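Local coordinates for glucokinase (Leishmania braziliensis MHOM/BR/75/M2904, PDB 6EDI), which probably phosphorylates D-glucose with ATP, and is a dimeric member of the actin-like ATPase clan, at residues A[185-188]-A[189-193]; A[250-253]-A[254-257]; A[331-334]-A[335-339]; A[376-379]-A[380-384]. All coordinates share one frame; numbering follows the deposited sequence.

Contact 1 (A[185-188]-A[189-193])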
loop_
_atom_site.group_PDB
_atom_site.type_symbol
_atom_site.label_atom_id
_atom_site.label_comp_id
_atom_site.label_asym_id
_atom_site.label_seq_id
_atom_site.Cartn_x
_atom_site.Cartn_y
_atom_site.Cartn_z
ATOM N N THR A 185 19.025 -9.564 1.906
ATOM C CA THR A 185 19.235 -10.879 2.501
ATOM C C THR A 185 18.189 -11.908 2.092
ATOM O O THR A 185 18.415 -13.111 2.215
ATOM C CB THR A 185 19.193 -10.791 4.026
ATOM O OG1 THR A 185 17.996 -10.117 4.413
ATOM C CG2 THR A 185 20.377 -10.026 4.561
ATOM N N GLN A 186 17.035 -11.433 1.638
ATOM C CA GLN A 186 15.905 -12.300 1.339
ATOM C C GLN A 186 15.794 -12.633 -0.144
ATOM O O GLN A 186 14.872 -13.349 -0.556
ATOM C CB GLN A 186 14.611 -11.616 1.797
ATOM C CG GLN A 186 13.427 -12.560 2.005
ATOM C CD GLN A 186 12.155 -11.837 2.425
ATOM O OE1 GLN A 186 11.956 -10.667 2.111
ATOM N NE2 GLN A 186 11.289 -12.542 3.141
ATOM N N TRP A 187 16.709 -12.096 -0.954
ATOM C CA TRP A 187 16.629 -12.296 -2.402
ATOM C C TRP A 187 16.709 -13.772 -2.794
ATOM O O TRP A 187 15.808 -14.283 -3.469
ATOM C CB TRP A 187 17.686 -11.484 -3.187
ATOM C CG TRP A 187 17.557 -11.818 -4.655
ATOM C CD1 TRP A 187 18.343 -12.671 -5.391
ATOM C CD2 TRP A 187 16.522 -11.367 -5.530
ATOM N NE1 TRP A 187 17.858 -12.762 -6.683
ATOM C CE2 TRP A 187 16.741 -11.969 -6.790
ATOM C CE3 TRP A 187 15.435 -10.498 -5.375
ATOM C CZ2 TRP A 187 15.905 -11.724 -7.888
ATOM C CZ3 TRP A 187 14.602 -10.263 -6.462
ATOM C CH2 TRP A 187 14.842 -10.870 -7.702
ATOM N N ASP A 188 17.773 -14.451 -2.361
ATOM C CA ASP A 188 18.016 -15.846 -2.748
ATOM C C ASP A 188 16.876 -16.775 -2.357
ATOM O O ASP A 188 16.518 -17.683 -3.100
ATOM C CB ASP A 188 19.331 -16.369 -2.144
ATOM C CG ASP A 188 20.559 -15.680 -2.709
ATOM O OD1 ASP A 188 20.472 -15.114 -3.817
ATOM O OD2 ASP A 188 21.612 -15.713 -2.038
ATOM N N ALA A 189 16.296 -16.538 -1.189
ATOM C CA ALA A 189 15.231 -17.399 -0.706
ATOM C C ALA A 189 13.977 -17.271 -1.565
ATOM O O ALA A 189 13.165 -18.192 -1.632
ATOM C CB ALA A 189 14.927 -17.094 0.745
ATOM N N LEU A 190 13.825 -16.131 -2.233
ATOM C CA LEU A 190 12.609 -15.872 -3.003
ATOM C C LEU A 190 12.825 -15.771 -4.505
ATOM O O LEU A 190 11.866 -15.572 -5.239
ATOM C CB LEU A 190 11.928 -14.582 -2.516
ATOM C CG LEU A 190 10.779 -14.793 -1.526
ATOM C CD1 LEU A 190 11.287 -15.358 -0.220
ATOM C CD2 LEU A 190 10.021 -13.500 -1.299
ATOM N N SER A 191 14.069 -15.904 -4.962
ATOM C CA SER A 191 14.423 -15.537 -6.338
ATOM C C SER A 191 14.155 -16.627 -7.360
ATOM O O SER A 191 14.243 -16.375 -8.560
ATOM C CB SER A 191 15.905 -15.208 -6.434
ATOM O OG SER A 191 16.671 -16.378 -6.205
ATOM N N GLU A 192 13.876 -17.834 -6.880
ATOM C CA GLU A 192 13.704 -19.004 -7.747
ATOM C C GLU A 192 14.952 -19.265 -8.597
ATOM O O GLU A 192 14.862 -19.699 -9.751
ATOM C CB GLU A 192 12.452 -18.859 -8.620
ATOM C CG GLU A 192 11.190 -18.517 -7.821
ATOM C CD GLU A 192 9.954 -18.390 -8.690
ATOM O OE1 GLU A 192 9.361 -19.434 -9.047
ATOM O OE2 GLU A 192 9.576 -17.243 -9.016
ATOM N N GLY A 193 16.116 -18.985 -8.016
ATOM C CA GLY A 193 17.384 -19.261 -8.668
ATOM C C GLY A 193 17.856 -18.160 -9.603
ATOM O O GLY A 193 18.927 -18.270 -10.204
HETATM O O HOH W 1 17.697 -15.346 0.978
#
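Trp-187 O accepts from Leu-190 N at 3.0 Å, the main backbone bond of the short, weakly bonded helix 187-190. Leu-190 N stands well above the carbonyl plane, 56° out of it, and makes only a weak bond to Gln-186 O, so one donor is divided between the i-3 and i-4 carbonyls and the turn is loosely wound. A water bridges the start of the turn, donating to Thr-185 O and accepting from Ala-189 N at 2.8 Å. Glu-192 then takes positive phi and ends the helical course.

Among the side chains, Trp-187 and Ser-191 carry the contact. With CG anti to the backbone N (chi1 177°), the indole lies forward along the turn, where Ser-191 CB meets one face. That carbon stands 3.5 Å from the centroid of the five-membered ring of Trp-187, a CH-pi contact displaced toward the nitrogen, and Ser-191 CB to Trp-187 NE1 is a tight 3.1 Å. Ser-191 OG turns from the indole to a weak bond with Asp-188 O at 3.4 Å and weakly accepts from Gly-193 N. On another side of the turn Gln-186 CG touches Leu-190 CD1 at 4.2 Å. Asp-188 OD1 forms a salt bridge with Lys-183.

Few strong bonds hold this turn within itself. The indole takes part in two ways: one face is covered by Ser-191 CB, while its N-H is spent on Lys-194 O, joining the turn to the chain that follows.

Contact 2 (A[250-253]-A[254-257])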
loop_
_atom_site.group_PDB
_atom_site.type_symbol
_atom_site.label_atom_id
_atom_site.label_comp_id
_atom_site.label_asym_id
_atom_site.label_seq_id
_atom_site.Cartn_x
_atom_site.Cartn_y
_atom_site.Cartn_z
ATOM N N TYR A 250 18.474 20.246 10.486
ATOM C CA TYR A 250 18.151 20.283 9.059
ATOM C C TYR A 250 16.654 20.213 8.795
ATOM O O TYR A 250 16.130 21.000 7.997
ATOM C CB TYR A 250 18.862 19.184 8.271
ATOM C CG TYR A 250 18.382 19.137 6.826
ATOM C CD1 TYR A 250 18.781 20.107 5.903
ATOM C CD2 TYR A 250 17.496 18.161 6.404
ATOM C CE1 TYR A 250 18.327 20.082 4.579
ATOM C CE2 TYR A 250 17.038 18.125 5.081
ATOM C CZ TYR A 250 17.458 19.080 4.182
ATOM O OH TYR A 250 16.987 19.029 2.888
ATOM N N VAL A 251 15.965 19.276 9.450
ATOM C CA VAL A 251 14.531 19.162 9.251
ATOM C C VAL A 251 13.871 20.460 9.676
ATOM O O VAL A 251 12.959 20.967 9.012
ATOM C CB VAL A 251 13.917 17.966 10.024
ATOM C CG1 VAL A 251 12.423 17.901 9.767
ATOM C CG2 VAL A 251 14.597 16.640 9.626
ATOM N N GLN A 252 14.349 21.003 10.794
ATOM C CA GLN A 252 13.851 22.281 11.288
ATOM C C GLN A 252 14.001 23.386 10.243
ATOM O O GLN A 252 13.064 24.158 9.977
ATOM C CB GLN A 252 14.608 22.698 12.554
ATOM C CG GLN A 252 14.099 24.016 13.141
ATOM C CD GLN A 252 12.624 23.956 13.506
ATOM O OE1 GLN A 252 12.253 23.503 14.596
ATOM N NE2 GLN A 252 11.774 24.401 12.595
ATOM N N ALA A 253 15.189 23.473 9.660
ATOM C CA ALA A 253 15.449 24.528 8.681
ATOM C C ALA A 253 14.593 24.314 7.442
ATOM O O ALA A 253 14.093 25.275 6.851
ATOM C CB ALA A 253 16.928 24.586 8.324
ATOM N N LEU A 254 14.426 23.049 7.048
ATOM C CA LEU A 254 13.609 22.726 5.874
ATOM C C LEU A 254 12.155 23.133 6.110
ATOM O O LEU A 254 11.522 23.734 5.253
ATOM C CB LEU A 254 13.708 21.230 5.521
ATOM C CG LEU A 254 12.920 20.801 4.282
ATOM C CD1 LEU A 254 13.410 21.596 3.067
ATOM C CD2 LEU A 254 13.020 19.292 4.024
ATOM N N ALA A 255 11.654 22.818 7.297
ATOM C CA ALA A 255 10.289 23.145 7.699
ATOM C C ALA A 255 10.018 24.651 7.648
ATOM O O ALA A 255 8.988 25.095 7.125
ATOM C CB ALA A 255 10.031 22.621 9.103
ATOM N N GLY A 256 10.929 25.425 8.224
ATOM C CA GLY A 256 10.797 26.875 8.232
ATOM C C GLY A 256 10.870 27.447 6.833
ATOM O O GLY A 256 10.142 28.384 6.480
ATOM N N TYR A 257 11.761 26.876 6.030
ATOM C CA TYR A 257 11.886 27.250 4.624
ATOM C C TYR A 257 10.598 26.975 3.865
ATOM O O TYR A 257 10.129 27.817 3.119
ATOM C CB TYR A 257 13.046 26.485 3.997
ATOM C CG TYR A 257 13.290 26.774 2.523
ATOM C CD1 TYR A 257 13.796 28.003 2.108
ATOM C CD2 TYR A 257 13.060 25.803 1.559
ATOM C CE1 TYR A 257 14.043 28.266 0.774
ATOM C CE2 TYR A 257 13.301 26.053 0.215
ATOM C CZ TYR A 257 13.789 27.293 -0.169
ATOM O OH TYR A 257 14.038 27.553 -1.500
#
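Leu-254 sits one helical turn after Tyr-250, and the two side chains run side by side in the same direction from helix 245-259. Leu-254 CB lies over the preceding turn, 3.5 Å from Tyr-250 O and 3.6 Å from Val-251 O. CG is anti to the backbone N (chi1 -178°), which carries the branch along the tyrosine, itself in the same first rotamer. At the tip, CD2 meets the far end of the phenol obliquely, 4.1 Å from Tyr-250 OH and 4.3 Å from Tyr-250 CE2. Beyond the pair, Leu-254 packs on Phe-286 of helix 281-292 and on Pro-273, while the Tyr-250 ring meets Tyr-290 edge-to-face.

Beneath these side chains the helix is regular: Leu-254 N to Tyr-250 O is 2.8 Å, Ala-255 N to Val-251 O likewise 2.8 Å, and Gly-256 N and Tyr-257 N continue the i to i-4 series. Val-251 and Gln-252 pack against Trp-242 of the second subunit.

The side-chain contact is thus van der Waals packing of a leucine methyl against the end of a buried phenol. The hydroxyl beside that methyl is satisfied by Asn-287 OD1, a polar bond that ties helix 245-259 to helix 281-292.

Contact 3 (A[331-334]-A[335-339])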
loop_
_atom_site.group_PDB
_atom_site.type_symbol
_atom_site.label_atom_id
_atom_site.label_comp_id
_atom_site.label_asym_id
_atom_site.label_seq_id
_atom_site.Cartn_x
_atom_site.Cartn_y
_atom_site.Cartn_z
ATOM N N ILE A 331 16.854 8.003 0.560
ATOM C CA ILE A 331 16.971 6.679 1.159
ATOM C C ILE A 331 16.253 6.623 2.520
ATOM O O ILE A 331 15.633 5.602 2.870
ATOM C CB ILE A 331 18.460 6.232 1.252
ATOM C CG1 ILE A 331 19.018 5.964 -0.149
ATOM C CG2 ILE A 331 18.600 4.988 2.114
ATOM C CD1 ILE A 331 18.326 4.811 -0.853
ATOM N N GLY A 332 16.311 7.723 3.272
ATOM C CA GLY A 332 15.569 7.815 4.529
ATOM C C GLY A 332 14.073 7.587 4.342
ATOM O O GLY A 332 13.436 6.895 5.146
ATOM N N LEU A 333 13.517 8.161 3.272
ATOM C CA LEU A 333 12.127 7.907 2.899
ATOM C C LEU A 333 11.953 6.430 2.605
ATOM O O LEU A 333 10.994 5.816 3.073
ATOM C CB LEU A 333 11.709 8.726 1.670
ATOM C CG LEU A 333 10.427 8.274 0.959
ATOM C CD1 LEU A 333 9.174 8.474 1.799
ATOM C CD2 LEU A 333 10.278 8.981 -0.376
ATOM N N THR A 334 12.880 5.856 1.836
ATOM C CA THR A 334 12.785 4.422 1.535
ATOM C C THR A 334 12.935 3.536 2.766
ATOM O O THR A 334 12.491 2.397 2.763
ATOM C CB THR A 334 13.794 3.953 0.479
ATOM O OG1 THR A 334 15.128 4.047 1.000
ATOM C CG2 THR A 334 13.669 4.775 -0.797
ATOM N N ALA A 335 13.576 4.023 3.820
ATOM C CA ALA A 335 13.630 3.197 5.026
ATOM C C ALA A 335 12.214 3.022 5.561
ATOM O O ALA A 335 11.815 1.921 5.989
ATOM C CB ALA A 335 14.536 3.835 6.080
ATOM N N GLU A 336 11.450 4.112 5.542
ATOM C CA GLU A 336 10.037 4.050 5.929
ATOM C C GLU A 336 9.186 3.175 4.995
ATOM O O GLU A 336 8.365 2.385 5.457
ATOM C CB GLU A 336 9.425 5.456 6.038
ATOM C CG GLU A 336 10.063 6.374 7.093
ATOM C CD GLU A 336 10.337 5.704 8.437
ATOM O OE1 GLU A 336 9.583 4.801 8.874
ATOM O OE2 GLU A 336 11.324 6.102 9.084
ATOM N N THR A 337 9.367 3.307 3.685
ATOM C CA THR A 337 8.532 2.535 2.758
ATOM C C THR A 337 8.899 1.056 2.796
ATOM O O THR A 337 8.026 0.185 2.689
ATOM C CB THR A 337 8.586 3.094 1.311
ATOM O OG1 THR A 337 9.917 2.981 0.784
ATOM C CG2 THR A 337 8.158 4.563 1.302
ATOM N N THR A 338 10.191 0.782 2.993
ATOM C CA THR A 338 10.701 -0.578 3.059
ATOM C C THR A 338 10.142 -1.257 4.297
ATOM O O THR A 338 9.713 -2.420 4.250
ATOM C CB THR A 338 12.236 -0.598 3.088
ATOM O OG1 THR A 338 12.739 -0.017 1.869
ATOM C CG2 THR A 338 12.772 -2.008 3.241
ATOM N N MET A 339 10.140 -0.550 5.421
ATOM C CA MET A 339 9.505 -1.125 6.600
ATOM C C MET A 339 7.990 -1.335 6.415
ATOM O O MET A 339 7.477 -2.388 6.748
ATOM C CB MET A 339 9.794 -0.275 7.848
ATOM C CG MET A 339 9.224 -0.890 9.134
ATOM S SD MET A 339 9.994 -2.456 9.561
ATOM C CE MET A 339 8.572 -3.536 9.551
HETATM O O HOH W 2 13.624 7.246 7.850
#
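A threonine-rich turn in the buried C-terminal part of the long helix 317-341 makes this contact, with side-chain hydroxyls folded back onto the helix's own carbonyls. Thr-334 O is the focus: it accepts from Thr-338 N at 2.8 Å and from Thr-338 OG1 at 2.6 Å, the two donors arriving from opposite faces of its plane. The hydroxyl reaches it because Thr-338 OG1 stands beside its own backbone N (chi1 -62°), pointing back down the helix.

One turn earlier, Thr-334 OG1 sits between its own N and carbonyl carbon and donates to Ile-331 O; the modelled 2.5 Å is so short that the exact distance is doubtful. Ile-331 O also takes Ala-335 N at 2.8 Å. Thr-338 OG1, and probably Thr-334 OG1, thus find acceptors within their own helix, on carbonyls three residues apart. Alongside, Leu-333 CD1 meets Thr-337 CG2 obliquely at 4.1 Å. On another face a water donates to both Gly-332 O and Glu-336 OE2, the latter at 2.8 Å. That carboxylate also takes Ser-241 OG and, across the dimer interface, Ser-239 OG of the second subunit.

Phe-390 of strand 389-393 is touched by Ile-331, Thr-334 and Thr-338, while Leu-373 of helix 363-373 packs on Ile-331, Thr-334 and Ala-335, so strand and helix meet adjoining parts of this surface.

Contact 4 (A[376-379]-A[380-384])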
loop_
_atom_site.group_PDB
_atom_site.type_symbol
_atom_site.label_atom_id
_atom_site.label_comp_id
_atom_site.label_asym_id
_atom_site.label_seq_id
_atom_site.Cartn_x
_atom_site.Cartn_y
_atom_site.Cartn_z
ATOM N N HIS A 376 17.324 3.000 10.659
ATOM C CA HIS A 376 15.936 2.796 11.082
ATOM C C HIS A 376 15.877 1.874 12.299
ATOM O O HIS A 376 16.610 0.889 12.367
ATOM C CB HIS A 376 15.107 2.171 9.947
ATOM C CG HIS A 376 13.626 2.274 10.156
ATOM N ND1 HIS A 376 12.938 1.467 11.039
ATOM C CD2 HIS A 376 12.705 3.102 9.605
ATOM C CE1 HIS A 376 11.657 1.788 11.021
ATOM N NE2 HIS A 376 11.488 2.781 10.159
ATOM N N ALA A 377 14.998 2.191 13.242
ATOM C CA ALA A 377 14.868 1.415 14.483
ATOM C C ALA A 377 14.600 -0.059 14.225
ATOM O O ALA A 377 14.979 -0.920 15.025
ATOM C CB ALA A 377 13.770 1.991 15.353
ATOM N N MET A 378 13.924 -0.352 13.123
ATOM C CA MET A 378 13.510 -1.728 12.844
ATOM C C MET A 378 14.583 -2.519 12.099
ATOM O O MET A 378 14.509 -3.752 11.996
ATOM C CB MET A 378 12.192 -1.730 12.061
ATOM C CG MET A 378 11.040 -1.065 12.818
ATOM S SD MET A 378 10.576 -2.024 14.286
ATOM C CE MET A 378 9.618 -3.334 13.531
ATOM N N GLU A 379 15.576 -1.813 11.566
ATOM C CA GLU A 379 16.738 -2.495 11.028
ATOM C C GLU A 379 17.691 -2.740 12.181
ATOM O O GLU A 379 18.271 -3.819 12.312
ATOM C CB GLU A 379 17.416 -1.662 9.930
ATOM C CG GLU A 379 18.673 -2.300 9.370
ATOM C CD GLU A 379 18.407 -3.635 8.706
ATOM O OE1 GLU A 379 17.261 -3.861 8.251
ATOM O OE2 GLU A 379 19.347 -4.462 8.641
ATOM N N ARG A 380 17.863 -1.726 13.024
ATOM C CA ARG A 380 18.736 -1.871 14.180
ATOM C C ARG A 380 18.303 -3.051 15.044
ATOM O O ARG A 380 19.127 -3.864 15.467
ATOM C CB ARG A 380 18.750 -0.574 14.999
ATOM C CG ARG A 380 19.383 0.612 14.251
ATOM C CD ARG A 380 19.335 1.893 15.091
ATOM N NE ARG A 380 19.741 3.113 14.381
ATOM C CZ ARG A 380 20.818 3.841 14.689
ATOM N NH1 ARG A 380 21.613 3.461 15.679
ATOM N NH2 ARG A 380 21.105 4.941 14.006
ATOM N N GLN A 381 17.007 -3.160 15.287
ATOM C CA GLN A 381 16.512 -4.206 16.182
ATOM C C GLN A 381 16.290 -5.545 15.504
ATOM O O GLN A 381 16.562 -6.597 16.098
ATOM C CB GLN A 381 15.218 -3.766 16.865
ATOM C CG GLN A 381 15.360 -2.538 17.751
ATOM C CD GLN A 381 14.037 -2.104 18.335
ATOM O OE1 GLN A 381 13.305 -1.304 17.732
ATOM N NE2 GLN A 381 13.711 -2.626 19.513
ATOM N N PHE A 382 15.793 -5.521 14.269
ATOM C CA PHE A 382 15.283 -6.759 13.670
ATOM C C PHE A 382 15.760 -7.096 12.252
ATOM O O PHE A 382 15.382 -8.146 11.726
ATOM C CB PHE A 382 13.744 -6.780 13.690
ATOM C CG PHE A 382 13.136 -6.405 15.019
ATOM C CD1 PHE A 382 13.096 -7.320 16.070
ATOM C CD2 PHE A 382 12.577 -5.147 15.208
ATOM C CE1 PHE A 382 12.533 -6.974 17.293
ATOM C CE2 PHE A 382 12.003 -4.789 16.428
ATOM C CZ PHE A 382 11.986 -5.711 17.474
ATOM N N LYS A 383 16.580 -6.237 11.643
ATOM C CA LYS A 383 17.084 -6.474 10.274
ATOM C C LYS A 383 15.980 -6.636 9.227
ATOM O O LYS A 383 16.118 -7.450 8.299
ATOM C CB LYS A 383 18.010 -7.705 10.214
ATOM C CG LYS A 383 19.494 -7.467 10.503
ATOM C CD LYS A 383 19.729 -6.861 11.858
ATOM C CE LYS A 383 21.107 -6.214 11.950
ATOM N NZ LYS A 383 21.061 -4.788 12.424
ATOM N N PHE A 384 14.895 -5.873 9.361
ATOM C CA PHE A 384 13.787 -5.959 8.405
ATOM C C PHE A 384 14.148 -5.362 7.053
ATOM O O PHE A 384 13.808 -5.916 6.004
ATOM C CB PHE A 384 12.560 -5.204 8.936
ATOM C CG PHE A 384 11.699 -6.001 9.884
ATOM C CD1 PHE A 384 11.024 -7.133 9.446
ATOM C CD2 PHE A 384 11.526 -5.589 11.198
ATOM C CE1 PHE A 384 10.204 -7.863 10.325
ATOM C CE2 PHE A 384 10.716 -6.310 12.068
ATOM C CZ PHE A 384 10.057 -7.437 11.635
HETATM O O HOH W 3 21.842 -3.965 9.875
#
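An N-capped short helix, 377-382, makes this contact: His-376 is the N-cap, and its ND1 accepts from Met-378 N at 2.9 Å, with the donor in the imidazole plane. His-376 O closes the first turn, taking Arg-380 N at 3.0 Å in a nearly straight bond (173°) as well as Glu-379 N.

Met-378 is bent at chi2 and chi3, which brings SD to one ring and CE to another. SD lies at the edge of Phe-382, 3.8 Å from Phe-382 CE2, a Met-aromatic contact, and Met-378 CE reaches Phe-384 CE2 at 3.5 Å, approaching that ring obliquely.

At the other end, Lys-383 leaves the helix with positive phi and curls back over Glu-379 O. That carbonyl accepts from Lys-383 N and Lys-383 NZ, both at 3.0 Å and from opposite faces of its plane. The Glu-379 and Lys-383 side chains cross at about a right angle; a water links OE2 to NZ, which stand 4.2 Å apart, and OE1 takes Ser-386 N.

The ammonium thus serves as a C-terminal partner for a helix carbonyl, and the nearby carboxylate, joined to it through water rather than by a salt bridge, would probably still stabilise its charge.

Contacts 3 and 4 touch directly, their centres about 12 Å apart: Glu-336 OE1 of helix 317-341 and His-376 NE2 lie 3.1 Å apart, a probable hydrogen bond. Since His-376 ND1 caps helix 377-382, this imidazole joins the two helices, and Met-339 SD packs on Met-378 CB at 3.4 Å. Contact 1 comes within about 5 Å of contact 4 at nearest atoms without touching; both reach Ser-386, through Thr-185 and Glu-379. Contact 2 lies farther off, its centre about 20 Å from contact 3, but Tyr-250 packs on the same helix 317-341. Contacts 2, 3 and 4 all meet the second subunit.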